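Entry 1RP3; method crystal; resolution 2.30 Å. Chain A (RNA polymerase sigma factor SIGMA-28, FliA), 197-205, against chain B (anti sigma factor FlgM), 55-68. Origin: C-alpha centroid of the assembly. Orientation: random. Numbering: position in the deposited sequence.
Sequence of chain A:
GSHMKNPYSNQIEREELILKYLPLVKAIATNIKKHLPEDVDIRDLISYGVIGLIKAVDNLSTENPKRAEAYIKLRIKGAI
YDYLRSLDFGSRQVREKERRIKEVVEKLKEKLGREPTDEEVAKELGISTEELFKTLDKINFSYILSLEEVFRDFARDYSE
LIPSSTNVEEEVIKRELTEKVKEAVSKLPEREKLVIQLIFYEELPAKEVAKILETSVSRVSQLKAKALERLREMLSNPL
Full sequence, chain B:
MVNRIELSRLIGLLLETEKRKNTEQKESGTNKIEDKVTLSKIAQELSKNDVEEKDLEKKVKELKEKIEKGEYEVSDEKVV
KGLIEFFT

Chain A, residues 197-205: QLIFYEELP
Chain B 55-68: DLEKKVKELKEKIE

A helix can dock on the turn that follows another helix by pairing apolar side chains with a hydrogen bond to a backbone carbonyl; sigma-28 bound to its anti-sigma factor FlgM is a compact example. In chain A, the helix, already under way before A:Gln197, widens into a pi-type turn, A:Glu202 N bonding A:Gln197 O at 2.9 Å, and A:Glu203 breaks away with positive phi (57/54) before A:Leu204 extends (-117/132). Chain B is regular helix from B:Leu56 to B:Glu68. The chains run in opposite senses: CA atoms of A:Leu198 and B:Leu63 lie 9.1 Å apart, those of A:Glu202 and B:Lys59 9.1 Å, those of A:Leu204 and B:Leu56 8.5 Å.

Apolar packing centres on B:Leu63 (chi1 -113°, chi2 p), whose CD2 lies 3.7 Å from both A:Leu198 CD2 and A:Leu204 CD1. Both chain A leucines are mt. A:Leu198 CD1 also reaches B:Ile67 CD1 (mt) at 4.2 Å, while A:Leu204 CD2 meets B:Leu56 CD2 (chi1 t, chi2 -103°) at 3.8 Å.

The polar contact is a hydrogen bond: all-t B:Lys59 extends its NZ to A:Glu202 O, 2.6 Å away. A:Glu202 (chi1 m, chi2 m) holds OE1 4.3 Å from B:Lys59 NZ, opposite charges near each other but beyond a salt bridge.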

# COMPACT_ATOMS: atom_id res chain seq x y z
N GLN A 197 -9.38 -9.25 5.48
CA GLN A 197 -8.78 -9.13 6.80
C GLN A 197 -7.37 -9.71 6.82
O GLN A 197 -6.45 -9.09 7.37
CB GLN A 197 -9.66 -9.81 7.87
CG GLN A 197 -9.14 -9.62 9.29
CD GLN A 197 -10.10 -10.12 10.37
OE1 GLN A 197 -11.27 -9.71 10.43
NE2 GLN A 197 -9.61 -10.99 11.24
N LEU A 198 -7.18 -10.88 6.20
CA LEU A 198 -5.86 -11.50 6.19
C LEU A 198 -4.85 -10.66 5.41
O LEU A 198 -3.67 -10.62 5.75
CB LEU A 198 -5.93 -12.91 5.60
CG LEU A 198 -6.55 -14.04 6.44
CD1 LEU A 198 -6.50 -15.33 5.66
CD2 LEU A 198 -5.85 -14.22 7.76
N ILE A 199 -5.34 -9.97 4.38
CA ILE A 199 -4.48 -9.15 3.55
C ILE A 199 -4.12 -7.79 4.13
O ILE A 199 -2.95 -7.43 4.17
CB ILE A 199 -5.08 -8.97 2.13
CG1 ILE A 199 -4.86 -10.26 1.34
CG2 ILE A 199 -4.43 -7.78 1.42
CD1 ILE A 199 -5.25 -10.19 -0.12
N PHE A 200 -5.12 -7.07 4.63
CA PHE A 200 -4.90 -5.73 5.16
C PHE A 200 -4.75 -5.60 6.66
O PHE A 200 -4.02 -4.73 7.12
CB PHE A 200 -6.00 -4.79 4.68
CG PHE A 200 -6.02 -4.60 3.19
CD1 PHE A 200 -6.77 -5.43 2.38
CD2 PHE A 200 -5.34 -3.54 2.60
CE1 PHE A 200 -6.84 -5.22 1.01
CE2 PHE A 200 -5.40 -3.32 1.22
CZ PHE A 200 -6.16 -4.16 0.42
N TYR A 201 -5.49 -6.39 7.42
CA TYR A 201 -5.38 -6.31 8.87
C TYR A 201 -4.19 -7.15 9.33
O TYR A 201 -3.45 -6.74 10.22
CB TYR A 201 -6.68 -6.76 9.55
CG TYR A 201 -6.59 -6.78 11.06
CD1 TYR A 201 -6.59 -5.59 11.79
CD2 TYR A 201 -6.48 -7.98 11.76
CE1 TYR A 201 -6.48 -5.60 13.18
CE2 TYR A 201 -6.38 -8.01 13.14
CZ TYR A 201 -6.38 -6.82 13.85
OH TYR A 201 -6.26 -6.85 15.22
N GLU A 202 -3.99 -8.31 8.72
CA GLU A 202 -2.85 -9.16 9.07
C GLU A 202 -1.61 -8.80 8.25
O GLU A 202 -0.51 -9.23 8.55
CB GLU A 202 -3.19 -10.65 8.90
CG GLU A 202 -4.40 -11.14 9.70
CD GLU A 202 -4.20 -11.13 11.22
OE1 GLU A 202 -3.05 -11.02 11.70
OE2 GLU A 202 -5.22 -11.24 11.94
N GLU A 203 -1.81 -7.98 7.22
CA GLU A 203 -0.72 -7.52 6.34
C GLU A 203 0.05 -8.67 5.69
O GLU A 203 1.28 -8.75 5.75
CB GLU A 203 0.21 -6.57 7.10
CG GLU A 203 -0.49 -5.32 7.60
CD GLU A 203 0.44 -4.35 8.31
OE1 GLU A 203 1.13 -4.76 9.27
OE2 GLU A 203 0.49 -3.18 7.90
N LEU A 204 -0.70 -9.54 5.03
CA LEU A 204 -0.13 -10.69 4.36
C LEU A 204 -0.35 -10.64 2.86
O LEU A 204 -1.46 -10.38 2.42
CB LEU A 204 -0.75 -11.97 4.91
CG LEU A 204 -0.43 -12.28 6.37
CD1 LEU A 204 -1.12 -13.56 6.77
CD2 LEU A 204 1.08 -12.38 6.58
N PRO A 205 0.69 -10.88 2.07
CA PRO A 205 0.55 -10.86 0.61
C PRO A 205 -0.40 -11.99 0.21
O PRO A 205 -0.68 -12.90 0.99
CB PRO A 205 1.97 -11.14 0.12
CG PRO A 205 2.81 -10.60 1.21
CD PRO A 205 2.10 -11.07 2.45
N ASP B 55 8.81 -13.04 11.30
CA ASP B 55 8.03 -14.17 11.82
C ASP B 55 6.94 -14.52 10.82
O ASP B 55 5.89 -15.06 11.19
CB ASP B 55 7.42 -13.82 13.18
N LEU B 56 7.20 -14.23 9.55
CA LEU B 56 6.27 -14.48 8.46
C LEU B 56 5.82 -15.95 8.41
O LEU B 56 4.62 -16.22 8.46
CB LEU B 56 6.91 -14.05 7.13
CG LEU B 56 6.12 -13.92 5.83
CD1 LEU B 56 6.39 -15.11 4.91
CD2 LEU B 56 4.63 -13.74 6.10
N GLU B 57 6.78 -16.87 8.38
CA GLU B 57 6.48 -18.31 8.33
C GLU B 57 5.66 -18.80 9.54
O GLU B 57 4.74 -19.60 9.38
CB GLU B 57 7.76 -19.11 8.21
N LYS B 58 6.01 -18.30 10.72
CA LYS B 58 5.31 -18.68 11.95
C LYS B 58 3.92 -18.06 11.99
O LYS B 58 2.94 -18.73 12.35
CB LYS B 58 6.12 -18.24 13.17
N LYS B 59 3.82 -16.79 11.61
CA LYS B 59 2.55 -16.07 11.59
C LYS B 59 1.55 -16.80 10.70
O LYS B 59 0.37 -16.90 11.04
CB LYS B 59 2.76 -14.65 11.07
CG LYS B 59 1.52 -13.78 11.09
CD LYS B 59 1.83 -12.37 10.65
CE LYS B 59 0.63 -11.46 10.82
NZ LYS B 59 0.98 -10.04 10.54
N VAL B 60 2.04 -17.29 9.57
CA VAL B 60 1.21 -18.02 8.61
C VAL B 60 0.69 -19.30 9.26
O VAL B 60 -0.51 -19.55 9.26
CB VAL B 60 2.01 -18.38 7.33
CG1 VAL B 60 1.19 -19.28 6.42
CG2 VAL B 60 2.40 -17.11 6.59
N LYS B 61 1.61 -20.07 9.84
CA LYS B 61 1.25 -21.32 10.51
C LYS B 61 0.28 -21.08 11.66
O LYS B 61 -0.77 -21.72 11.73
CB LYS B 61 2.50 -22.02 11.01
N GLU B 62 0.62 -20.14 12.54
CA GLU B 62 -0.22 -19.81 13.69
C GLU B 62 -1.62 -19.38 13.25
O GLU B 62 -2.62 -19.76 13.87
CB GLU B 62 0.43 -18.71 14.52
N LEU B 63 -1.68 -18.62 12.16
CA LEU B 63 -2.95 -18.14 11.61
C LEU B 63 -3.76 -19.27 10.97
O LEU B 63 -4.96 -19.38 11.21
CB LEU B 63 -2.70 -17.02 10.59
CG LEU B 63 -3.17 -15.61 10.95
CD1 LEU B 63 -2.58 -15.16 12.28
CD2 LEU B 63 -2.77 -14.66 9.85
N LYS B 64 -3.09 -20.10 10.17
CA LYS B 64 -3.75 -21.22 9.49
C LYS B 64 -4.26 -22.24 10.50
O LYS B 64 -5.39 -22.72 10.38
CB LYS B 64 -2.78 -21.89 8.51
N GLU B 65 -3.43 -22.56 11.49
CA GLU B 65 -3.78 -23.50 12.54
C GLU B 65 -4.97 -22.98 13.34
O GLU B 65 -5.83 -23.75 13.75
CB GLU B 65 -2.58 -23.72 13.47
N LYS B 66 -5.03 -21.66 13.52
CA LYS B 66 -6.12 -21.02 14.25
C LYS B 66 -7.40 -20.94 13.42
O LYS B 66 -8.49 -20.90 13.97
CB LYS B 66 -5.70 -19.63 14.71
N ILE B 67 -7.27 -20.90 12.09
CA ILE B 67 -8.43 -20.83 11.21
C ILE B 67 -9.08 -22.20 11.06
O ILE B 67 -10.30 -22.32 10.92
CB ILE B 67 -8.07 -20.27 9.82
CG1 ILE B 67 -7.57 -18.83 9.96
CG2 ILE B 67 -9.29 -20.29 8.90
CD1 ILE B 67 -7.18 -18.18 8.66
N GLU B 68 -8.25 -23.24 11.08
CA GLU B 68 -8.72 -24.61 10.97
C GLU B 68 -9.32 -25.04 12.30
O GLU B 68 -10.31 -25.78 12.33
CB GLU B 68 -7.58 -25.54 10.58
CG GLU B 68 -6.96 -25.20 9.25
CD GLU B 68 -5.73 -26.02 8.93
OE1 GLU B 68 -5.03 -26.47 9.87
OE2 GLU B 68 -5.45 -26.21 7.72